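Long-range contacts in pyruvate-formate lyase-activating enzyme (Bacteroides vulgatus ATCC 8482, PDB 3CAN), which belongs to the radical SAM superfamily, in the TIM-barrel clan, and is present here as a domain fragment built on a parallel beta sheet: residues F20-L25 with V48-R53; I33-D38 with N54-L59; P94-I99 with H125-N130. One frame throughout, in Å; residues are numbered along the deposited sequence. Where two conformers were deposited one is given.

Contact 1: residues F20-L25 with V48-R53; sequences FLIDIL and VDEVMR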
loop_
_atom_site.group_PDB
_atom_site.type_symbol
_atom_site.label_atom_id
_atom_site.label_comp_id
_atom_site.label_asym_id
_atom_site.label_seq_id
_atom_site.Cartn_x
_atom_site.Cartn_y
_atom_site.Cartn_z
ATOM N N PHE A 20 -10.748 -14.291 14.518
ATOM C CA PHE A 20 -11.007 -14.368 13.084
ATOM C C PHE A 20 -9.742 -14.100 12.260
ATOM O O PHE A 20 -9.448 -14.837 11.324
ATOM C CB PHE A 20 -12.078 -13.358 12.691
ATOM C CG PHE A 20 -12.366 -13.342 11.218
ATOM C CD1 PHE A 20 -13.032 -14.411 10.636
ATOM C CD2 PHE A 20 -11.954 -12.294 10.415
ATOM C CE1 PHE A 20 -13.299 -14.437 9.280
ATOM C CE2 PHE A 20 -12.216 -12.311 9.041
ATOM C CZ PHE A 20 -12.885 -13.376 8.479
ATOM N N LEU A 21 -9.020 -13.044 12.621
ATOM C CA LEU A 21 -7.755 -12.678 11.948
ATOM C C LEU A 21 -6.788 -13.854 11.957
ATOM O O LEU A 21 -6.270 -14.242 10.925
ATOM C CB LEU A 21 -7.135 -11.479 12.651
ATOM C CG LEU A 21 -5.765 -10.985 12.200
ATOM C CD1 LEU A 21 -5.800 -10.573 10.747
ATOM C CD2 LEU A 21 -5.323 -9.852 13.102
ATOM N N ILE A 22 -6.586 -14.451 13.122
ATOM C CA ILE A 22 -5.679 -15.599 13.244
ATOM C C ILE A 22 -6.166 -16.788 12.402
ATOM O O ILE A 22 -5.373 -17.462 11.736
ATOM C CB ILE A 22 -5.497 -16.006 14.732
ATOM C CG1 ILE A 22 -4.803 -14.883 15.522
ATOM C CG2 ILE A 22 -4.703 -17.301 14.833
ATOM C CD1 ILE A 22 -3.455 -14.522 15.024
ATOM N N ASP A 23 -7.474 -17.033 12.384
ATOM C CA ASP A 23 -8.027 -18.103 11.558
ATOM C C ASP A 23 -7.743 -17.872 10.064
ATOM O O ASP A 23 -7.308 -18.778 9.354
ATOM C CB ASP A 23 -9.526 -18.230 11.787
ATOM C CG ASP A 23 -10.114 -19.423 11.075
ATOM O OD1 ASP A 23 -9.708 -20.561 11.378
ATOM O OD2 ASP A 23 -10.945 -19.208 10.188
ATOM N N ILE A 24 -7.977 -16.659 9.589
ATOM C CA ILE A 24 -7.733 -16.349 8.179
ATOM C C ILE A 24 -6.242 -16.448 7.885
ATOM O O ILE A 24 -5.840 -16.998 6.868
ATOM C CB ILE A 24 -8.264 -14.964 7.810
ATOM C CG1 ILE A 24 -9.793 -14.895 7.975
ATOM C CG2 ILE A 24 -7.821 -14.595 6.368
ATOM C CD1 ILE A 24 -10.598 -15.967 7.234
ATOM N N LEU A 25 -5.414 -15.918 8.779
ATOM C CA LEU A 25 -3.963 -16.047 8.623
ATOM C C LEU A 25 -3.528 -17.515 8.527
ATOM O O LEU A 25 -2.736 -17.873 7.660
ATOM C CB LEU A 25 -3.244 -15.345 9.774
ATOM C CG LEU A 25 -3.290 -13.815 9.750
ATOM C CD1 LEU A 25 -2.692 -13.266 11.056
ATOM C CD2 LEU A 25 -2.530 -13.231 8.553
ATOM N N VAL A 48 -0.368 -10.080 19.800
ATOM C CA VAL A 48 0.770 -9.747 18.946
ATOM C C VAL A 48 1.612 -11.006 18.745
ATOM O O VAL A 48 2.013 -11.315 17.647
ATOM C CB VAL A 48 1.638 -8.621 19.540
ATOM C CG1 VAL A 48 2.873 -8.366 18.657
ATOM C CG2 VAL A 48 0.811 -7.333 19.711
ATOM N N ASP A 49 1.861 -11.747 19.819
ATOM C CA ASP A 49 2.644 -12.986 19.725
ATOM C C ASP A 49 1.991 -14.014 18.798
ATOM O O ASP A 49 2.677 -14.636 17.970
ATOM C CB ASP A 49 2.833 -13.608 21.113
ATOM C CG ASP A 49 3.752 -12.806 22.003
ATOM O OD1 ASP A 49 4.413 -11.865 21.520
ATOM O OD2 ASP A 49 3.816 -13.136 23.212
ATOM N N GLU A 50 0.676 -14.189 18.921
ATOM C CA GLU A 50 -0.045 -15.154 18.087
ATOM C C GLU A 50 -0.075 -14.715 16.624
ATOM O O GLU A 50 0.042 -15.542 15.734
ATOM C CB GLU A 50 -1.469 -15.385 18.600
ATOM C CG GLU A 50 -2.238 -16.513 17.886
ATOM C CD GLU A 50 -1.631 -17.906 18.084
ATOM O OE1 GLU A 50 -0.874 -18.116 19.057
ATOM O OE2 GLU A 50 -1.923 -18.801 17.256
ATOM N N VAL A 51 -0.236 -13.416 16.377
ATOM C CA VAL A 51 -0.162 -12.892 15.005
ATOM C C VAL A 51 1.211 -13.195 14.392
ATOM O O VAL A 51 1.301 -13.692 13.274
ATOM C CB VAL A 51 -0.454 -11.381 14.932
ATOM C CG1 VAL A 51 -0.074 -10.831 13.538
ATOM C CG2 VAL A 51 -1.945 -11.120 15.219
HETATM N N MSE A 52 2.282 -12.957 15.145
HETATM C CA MSE A 52 3.632 -13.271 14.654
HETATM C C MSE A 52 3.825 -14.757 14.317
HETATM O O MSE A 52 4.543 -15.096 13.386
HETATM C CB MSE A 52 4.694 -12.800 15.646
HETATM C CG MSE A 52 4.877 -11.303 15.687
HETATM SE SE MSE A 52 6.421 -10.762 16.752
HETATM C CE MSE A 52 5.727 -11.144 18.517
ATOM N N ARG A 53 3.170 -15.648 15.051
ATOM C CA ARG A 53 3.248 -17.062 14.737
ATOM C C ARG A 53 2.554 -17.427 13.420
ATOM O O ARG A 53 2.780 -18.518 12.878
ATOM C CB ARG A 53 2.666 -17.889 15.882
ATOM C CG ARG A 53 3.578 -17.963 17.080
ATOM C CD ARG A 53 3.116 -19.035 18.049
ATOM N NE ARG A 53 2.111 -18.514 18.954
ATOM C CZ ARG A 53 2.375 -17.842 20.077
ATOM N NH1 ARG A 53 1.380 -17.393 20.815
ATOM N NH2 ARG A 53 3.623 -17.607 20.474
#
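Ile22 turns CG1 anti to the carbonyl carbon (chi1 -65°), and the CD1 beyond it meets Glu50 and Val51 of the second helix. In Glu50, CG is anti to the backbone N (chi1 -173°), and the chain then bends at chi2. Glu50 was modelled in two conformers; its details here hold for one of them and are less certain. In that conformer the two side chains cross at about a right angle. Ile22 CD1 sits 3.7 Å from Glu50 CG, so the isoleucine touches the aliphatic part of the glutamate. The same CD1 is 3.7 Å from Val51 N and also 3.7 Å from Val51 CG2. Val51 also touches two leucines, one with each methyl. Val51 CG2 is 4.2 Å from Leu21 CD2, while Val51 CG1 is 4.4 Å from Leu25 CD1, a looser approach. Beyond the helix pair, Leu25 and Val51 both rest on Val37 of strand 35-38. The two helix segments run nearly parallel, 13° apart, with axes 9.9 Å from each other. In the same Glu50 conformer, Arg53 NE and NH1 both bond to OE1, with Arg53 NH1 2.9 Å from Glu50 OE1. Between the two segments the contacts are carbon packing, with CD1 also against Val51 N. The glutamate gives methylene carbon, while its charge is probably balanced by Arg53 of its own helix.

Contact 2: residues I33-D38 with N54-L59; sequences IHRAVD and NCELLL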
loop_
_atom_site.group_PDB
_atom_site.type_symbol
_atom_site.label_atom_id
_atom_site.label_comp_id
_atom_site.label_asym_id
_atom_site.label_seq_id
_atom_site.Cartn_x
_atom_site.Cartn_y
_atom_site.Cartn_z
ATOM N N ILE A 33 0.373 -18.478 0.945
ATOM C CA ILE A 33 0.202 -17.085 0.603
ATOM C C ILE A 33 0.954 -16.252 1.655
ATOM O O ILE A 33 0.821 -16.502 2.853
ATOM C CB ILE A 33 -1.303 -16.723 0.511
ATOM C CG1 ILE A 33 -1.930 -17.487 -0.690
ATOM C CG2 ILE A 33 -1.477 -15.208 0.352
ATOM C CD1 ILE A 33 -3.410 -17.297 -0.857
ATOM N N HIS A 34 1.774 -15.315 1.183
ATOM C CA HIS A 34 2.521 -14.395 2.074
ATOM C C HIS A 34 1.550 -13.501 2.815
ATOM O O HIS A 34 0.565 -13.025 2.233
ATOM C CB HIS A 34 3.496 -13.556 1.255
ATOM C CG HIS A 34 4.308 -12.583 2.052
ATOM N ND1 HIS A 34 3.814 -11.367 2.483
ATOM C CD2 HIS A 34 5.608 -12.622 2.441
ATOM C CE1 HIS A 34 4.762 -10.722 3.140
ATOM N NE2 HIS A 34 5.863 -11.455 3.114
ATOM N N ARG A 35 1.830 -13.273 4.101
ATOM C CA ARG A 35 0.928 -12.549 5.000
ATOM C C ARG A 35 1.612 -11.401 5.736
ATOM O O ARG A 35 2.645 -11.596 6.392
ATOM C CB ARG A 35 0.369 -13.517 6.045
ATOM C CG ARG A 35 -0.391 -14.702 5.452
ATOM C CD ARG A 35 -0.416 -15.870 6.405
ATOM N NE ARG A 35 0.921 -16.379 6.688
ATOM C CZ ARG A 35 1.162 -17.389 7.510
ATOM N NH1 ARG A 35 0.167 -18.042 8.078
ATOM N NH2 ARG A 35 2.412 -17.771 7.739
ATOM N N ALA A 36 1.023 -10.209 5.639
ATOM C CA ALA A 36 1.495 -9.027 6.373
ATOM C C ALA A 36 0.345 -8.485 7.187
ATOM O O ALA A 36 -0.779 -8.432 6.694
ATOM C CB ALA A 36 1.993 -7.945 5.413
ATOM N N VAL A 37 0.627 -8.062 8.410
ATOM C CA VAL A 37 -0.428 -7.603 9.316
ATOM C C VAL A 37 -0.021 -6.296 9.997
ATOM O O VAL A 37 1.035 -6.206 10.616
ATOM C CB VAL A 37 -0.747 -8.630 10.399
ATOM C CG1 VAL A 37 -1.882 -8.118 11.290
ATOM C CG2 VAL A 37 -1.100 -10.011 9.762
ATOM N N ASP A 38 -0.882 -5.302 9.890
ATOM C CA ASP A 38 -0.754 -4.043 10.635
ATOM C C ASP A 38 -1.175 -4.258 12.085
ATOM O O ASP A 38 -2.360 -4.515 12.361
ATOM C CB ASP A 38 -1.627 -2.991 9.953
ATOM C CG ASP A 38 -1.603 -1.629 10.629
ATOM O OD1 ASP A 38 -0.975 -1.459 11.695
ATOM O OD2 ASP A 38 -2.289 -0.721 10.094
ATOM N N ASN A 54 1.739 -16.510 12.893
ATOM C CA ASN A 54 0.892 -16.801 11.748
ATOM C C ASN A 54 1.001 -15.761 10.634
ATOM O O ASN A 54 0.051 -15.527 9.889
ATOM C CB ASN A 54 -0.549 -16.956 12.217
ATOM C CG ASN A 54 -0.724 -18.154 13.149
ATOM O OD1 ASN A 54 -0.702 -19.313 12.706
ATOM N ND2 ASN A 54 -0.871 -17.878 14.443
ATOM N N CYS A 55 2.172 -15.148 10.512
ATOM C CA CYS A 55 2.416 -14.275 9.368
ATOM C C CYS A 55 3.895 -14.136 9.110
ATOM O O CYS A 55 4.721 -14.671 9.859
ATOM C CB CYS A 55 1.730 -12.917 9.536
ATOM S SG CYS A 55 2.509 -11.803 10.733
ATOM N N GLU A 56 4.216 -13.445 8.026
ATOM C CA GLU A 56 5.583 -13.262 7.572
ATOM C C GLU A 56 6.189 -11.904 7.949
ATOM O O GLU A 56 7.415 -11.771 7.980
ATOM C CB GLU A 56 5.639 -13.418 6.054
ATOM C CG GLU A 56 5.689 -14.824 5.566
ATOM C CD GLU A 56 4.419 -15.610 5.785
ATOM O OE1 GLU A 56 3.304 -15.088 5.596
ATOM O OE2 GLU A 56 4.538 -16.798 6.116
ATOM N N LEU A 57 5.347 -10.895 8.202
ATOM C CA LEU A 57 5.793 -9.510 8.334
ATOM C C LEU A 57 4.767 -8.697 9.099
ATOM O O LEU A 57 3.561 -8.834 8.845
ATOM C CB LEU A 57 5.938 -8.897 6.935
ATOM C CG LEU A 57 6.373 -7.451 6.818
ATOM C CD1 LEU A 57 7.820 -7.298 7.316
ATOM C CD2 LEU A 57 6.246 -6.964 5.355
ATOM N N LEU A 58 5.232 -7.854 10.022
ATOM C CA LEU A 58 4.358 -6.902 10.686
ATOM C C LEU A 58 4.570 -5.521 10.093
ATOM O O LEU A 58 5.681 -5.170 9.672
ATOM C CB LEU A 58 4.619 -6.839 12.193
ATOM C CG LEU A 58 4.341 -8.054 13.076
ATOM C CD1 LEU A 58 4.235 -7.636 14.535
ATOM C CD2 LEU A 58 3.108 -8.871 12.635
ATOM N N LEU A 59 3.495 -4.742 10.068
ATOM C CA LEU A 59 3.510 -3.358 9.613
ATOM C C LEU A 59 3.052 -2.507 10.781
ATOM O O LEU A 59 2.034 -2.803 11.398
ATOM C CB LEU A 59 2.539 -3.168 8.439
ATOM C CG LEU A 59 2.655 -4.178 7.297
ATOM C CD1 LEU A 59 1.501 -4.014 6.317
ATOM C CD2 LEU A 59 4.013 -4.035 6.587
HETATM O O HOH W 1 2.694 -18.080 4.052
HETATM O O HOH W 2 0.148 -20.057 10.214
#
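Arg35 and Glu56 form the polar end of this contact, and the paired strands form its packed end. Strands 35-38 and 57-59 are parallel neighbours, with Ala36 beside Leu57, Val37 beside Leu58 and Asp38 beside Leu59. Val37 N bonds to Leu57 O at 3.1 Å, and Leu59 N bonds to Val37 O at 2.9 Å. On one face Ala36 CB touches Leu59 CD1 at 4.1 Å. On the other, Val37 CG2 meets Cys55 CB. Here Leu25 and Val51 cover Val37, and Val51 and Met52 cover Leu58. Asp38 turns its carboxylate to Thr40 and Gly11.

Toward the start of the strands the contact becomes polar and more open. Arg35 grips Glu56 side-on, with one nitrogen to each oxygen. Arg35 NE reaches Glu56 OE1 almost straight (173°), and Arg35 NH2 lies 2.8 Å from Glu56 OE2. Both oxygens are met on their syn sides. Arg35 N donates to OE1 on its anti side, so that oxygen accepts two bonds from one residue. Glu56 N donates back to Arg35 O. Asn54 O lies over one face of the guanidinium without a hydrogen bond. Glu56 CB lies over one face of the exposed His34 ring, offset toward its rim, 3.9 Å from the centroid, in a CH-pi contact. Water also enters here. One molecule bridges Ile33 O and Glu56 OE2; another joins Arg35 NH1 to Asn54 OD1.

Arg35 NH1 also bonds to Leu25 O of helix 18-30, while Asn54 ND2 turns to Glu50 O. The paired charges probably stabilise each other. The salt bridge and the bond from Arg35 N fix the Glu56 carboxylate beside the start of the strand.

Contact 3: residues P94-I99 with H125-N130; sequences PYYIRI and HPEIIN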
loop_
_atom_site.group_PDB
_atom_site.type_symbol
_atom_site.label_atom_id
_atom_site.label_comp_id
_atom_site.label_asym_id
_atom_site.label_seq_id
_atom_site.Cartn_x
_atom_site.Cartn_y
_atom_site.Cartn_z
ATOM N N PRO A 94 10.500 -9.786 11.626
ATOM C CA PRO A 94 10.545 -8.726 10.628
ATOM C C PRO A 94 9.364 -7.754 10.703
ATOM O O PRO A 94 8.202 -8.175 10.800
ATOM C CB PRO A 94 10.516 -9.468 9.287
ATOM C CG PRO A 94 10.433 -10.884 9.574
ATOM C CD PRO A 94 10.375 -11.127 11.015
ATOM N N TYR A 95 9.676 -6.469 10.633
ATOM C CA TYR A 95 8.646 -5.445 10.607
ATOM C C TYR A 95 9.047 -4.272 9.733
ATOM O O TYR A 95 10.249 -3.984 9.553
ATOM C CB TYR A 95 8.299 -4.979 12.032
ATOM C CG TYR A 95 9.408 -4.242 12.780
ATOM C CD1 TYR A 95 9.353 -2.868 12.964
ATOM C CD2 TYR A 95 10.489 -4.929 13.316
ATOM C CE1 TYR A 95 10.351 -2.187 13.648
ATOM C CE2 TYR A 95 11.498 -4.253 14.011
ATOM C CZ TYR A 95 11.420 -2.893 14.167
ATOM O OH TYR A 95 12.416 -2.231 14.852
ATOM N N TYR A 96 8.034 -3.596 9.200
ATOM C CA TYR A 96 8.187 -2.330 8.500
ATOM C C TYR A 96 7.570 -1.238 9.369
ATOM O O TYR A 96 6.543 -1.458 10.030
ATOM C CB TYR A 96 7.407 -2.296 7.175
ATOM C CG TYR A 96 7.892 -3.127 6.011
ATOM C CD1 TYR A 96 8.918 -4.049 6.122
ATOM C CD2 TYR A 96 7.253 -3.009 4.778
ATOM C CE1 TYR A 96 9.320 -4.818 5.014
ATOM C CE2 TYR A 96 7.644 -3.757 3.683
ATOM C CZ TYR A 96 8.679 -4.655 3.807
ATOM O OH TYR A 96 9.041 -5.394 2.706
ATOM N N ILE A 97 8.172 -0.055 9.320
ATOM C CA ILE A 97 7.603 1.135 9.931
ATOM C C ILE A 97 7.144 2.083 8.819
ATOM O O ILE A 97 7.891 2.359 7.887
ATOM C CB ILE A 97 8.629 1.853 10.827
ATOM C CG1 ILE A 97 8.981 0.971 12.029
ATOM C CG2 ILE A 97 8.073 3.213 11.288
ATOM C CD1 ILE A 97 7.860 0.823 13.076
ATOM N N ARG A 98 5.913 2.570 8.923
ATOM C CA ARG A 98 5.384 3.555 8.003
ATOM C C ARG A 98 5.163 4.881 8.711
ATOM O O ARG A 98 4.591 4.921 9.798
ATOM C CB ARG A 98 4.086 3.056 7.380
ATOM C CG ARG A 98 4.285 1.775 6.591
ATOM C CD ARG A 98 3.921 0.568 7.419
ATOM N NE ARG A 98 2.462 0.437 7.472
ATOM C CZ ARG A 98 1.718 -0.070 6.488
ATOM N NH1 ARG A 98 2.287 -0.521 5.367
ATOM N NH2 ARG A 98 0.394 -0.144 6.631
ATOM N N ILE A 99 5.632 5.961 8.090
ATOM C CA ILE A 99 5.449 7.302 8.618
ATOM C C ILE A 99 4.765 8.142 7.544
ATOM O O ILE A 99 5.405 8.562 6.584
ATOM C CB ILE A 99 6.771 7.940 9.049
ATOM C CG1 ILE A 99 7.466 7.062 10.093
ATOM C CG2 ILE A 99 6.520 9.386 9.604
ATOM C CD1 ILE A 99 8.853 7.587 10.501
ATOM N N HIS A 125 16.212 -3.723 14.043
ATOM C CA HIS A 125 15.689 -2.551 13.329
ATOM C C HIS A 125 14.597 -2.963 12.351
ATOM O O HIS A 125 14.515 -4.148 11.965
ATOM C CB HIS A 125 16.797 -1.871 12.525
ATOM C CG HIS A 125 17.864 -1.247 13.366
ATOM N ND1 HIS A 125 19.062 -0.819 12.835
ATOM C CD2 HIS A 125 17.912 -0.968 14.689
ATOM C CE1 HIS A 125 19.803 -0.299 13.800
ATOM N NE2 HIS A 125 19.136 -0.391 14.936
ATOM N N PRO A 126 13.796 -1.984 11.894
ATOM C CA PRO A 126 12.835 -2.302 10.830
ATOM C C PRO A 126 13.540 -2.719 9.551
ATOM O O PRO A 126 14.668 -2.266 9.264
ATOM C CB PRO A 126 12.061 -0.982 10.621
ATOM C CG PRO A 126 12.908 0.080 11.227
ATOM C CD PRO A 126 13.732 -0.570 12.300
ATOM N N GLU A 127 12.882 -3.585 8.782
ATOM C CA GLU A 127 13.377 -3.949 7.456
ATOM C C GLU A 127 13.544 -2.708 6.589
ATOM O O GLU A 127 14.505 -2.569 5.820
ATOM C CB GLU A 127 12.394 -4.883 6.758
ATOM C CG GLU A 127 12.188 -6.213 7.454
ATOM C CD GLU A 127 13.461 -7.001 7.602
ATOM O OE1 GLU A 127 13.919 -7.572 6.586
ATOM O OE2 GLU A 127 14.005 -7.065 8.724
ATOM N N ILE A 128 12.569 -1.825 6.699
ATOM C CA ILE A 128 12.547 -0.562 5.989
ATOM C C ILE A 128 11.615 0.386 6.733
ATOM O O ILE A 128 10.687 -0.047 7.435
ATOM C CB ILE A 128 12.055 -0.725 4.519
ATOM C CG1 ILE A 128 12.318 0.533 3.684
ATOM C CG2 ILE A 128 10.550 -1.055 4.463
ATOM C CD1 ILE A 128 13.740 0.859 3.502
ATOM N N ILE A 129 11.906 1.673 6.612
ATOM C CA ILE A 129 11.012 2.727 7.060
ATOM C C ILE A 129 10.477 3.430 5.809
ATOM O O ILE A 129 11.250 4.012 5.046
ATOM C CB ILE A 129 11.723 3.733 7.973
ATOM C CG1 ILE A 129 12.309 3.043 9.212
ATOM C CG2 ILE A 129 10.754 4.838 8.414
ATOM C CD1 ILE A 129 13.320 3.911 9.981
ATOM N N ASN A 130 9.166 3.355 5.602
ATOM C CA ASN A 130 8.508 3.992 4.463
ATOM C C ASN A 130 7.965 5.357 4.845
ATOM O O ASN A 130 7.041 5.452 5.664
ATOM C CB ASN A 130 7.351 3.134 3.958
ATOM C CG ASN A 130 7.797 1.763 3.540
ATOM O OD1 ASN A 130 8.466 1.608 2.518
ATOM N ND2 ASN A 130 7.451 0.756 4.343
HETATM O O HOH W 3 12.801 -6.082 10.947
#
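Tyr95 and Tyr96 each carry a residue of 125-130 on one ring face. Pro126 CA lies over Tyr95, 3.8 Å from the ring centroid and offset toward the rim. Ile97 CD1 lies at the edge of this ring, in its plane. Ile128 CG2 sits over the centre of the Tyr96 ring, 3.7 Å from its centroid. Glu127 CB approaches the same ring obliquely, 3.5 Å from Tyr96 CE1. With CG between the backbone N and the carbonyl carbon (chi1 66°), the Tyr95 ring comes nearer to Pro126 although CB points away from 125-130. Tyr95 OH bonds to Arg124 O.

The backbones pair in parallel. Glu127 N bonds to Tyr95 O at 2.8 Å, and Asn130 N to Ile97 O at 2.8 Å. Ile97 N and Ile99 N bond in turn to Ile128 O and Asn130 O. A water joins Tyr95 N, His125 O and Glu127 OE2, and Glu127 also pairs with Arg124.

The two strands belong to the beta-alpha-beta unit that includes helix 109-121. Tyr95 and Ile97 pack against helix 79-90. On the other sheet face, Tyr96 touches Leu57 and Leu59 of strand 57-61, and Ile128 touches Thr179 of strand 178-180.

How the contacts relate
After strand 6-10 come helix 18-30, strand 35-38, helix 45-53 and strand 57-61. Contact 1 joins the two helices and closes a loop that holds strand 35-38. Contact 2 joins strands 35-38 and 57-61 and spans helix 45-53. The two contacts therefore cross along the chain, and they touch in space: Leu25 packs on Val37, and Val51 on Leu58. Contact 3 follows in series. It closes a later loop that contains helix 109-121. Its strand 95-101 lies beside strand 57-61, so contacts 2 and 3 share one parallel sheet, joined by probable backbone bonds of Leu58 to Pro94 and Tyr96. Contacts 1 and 3 do not touch; their centres are about 20 Å apart.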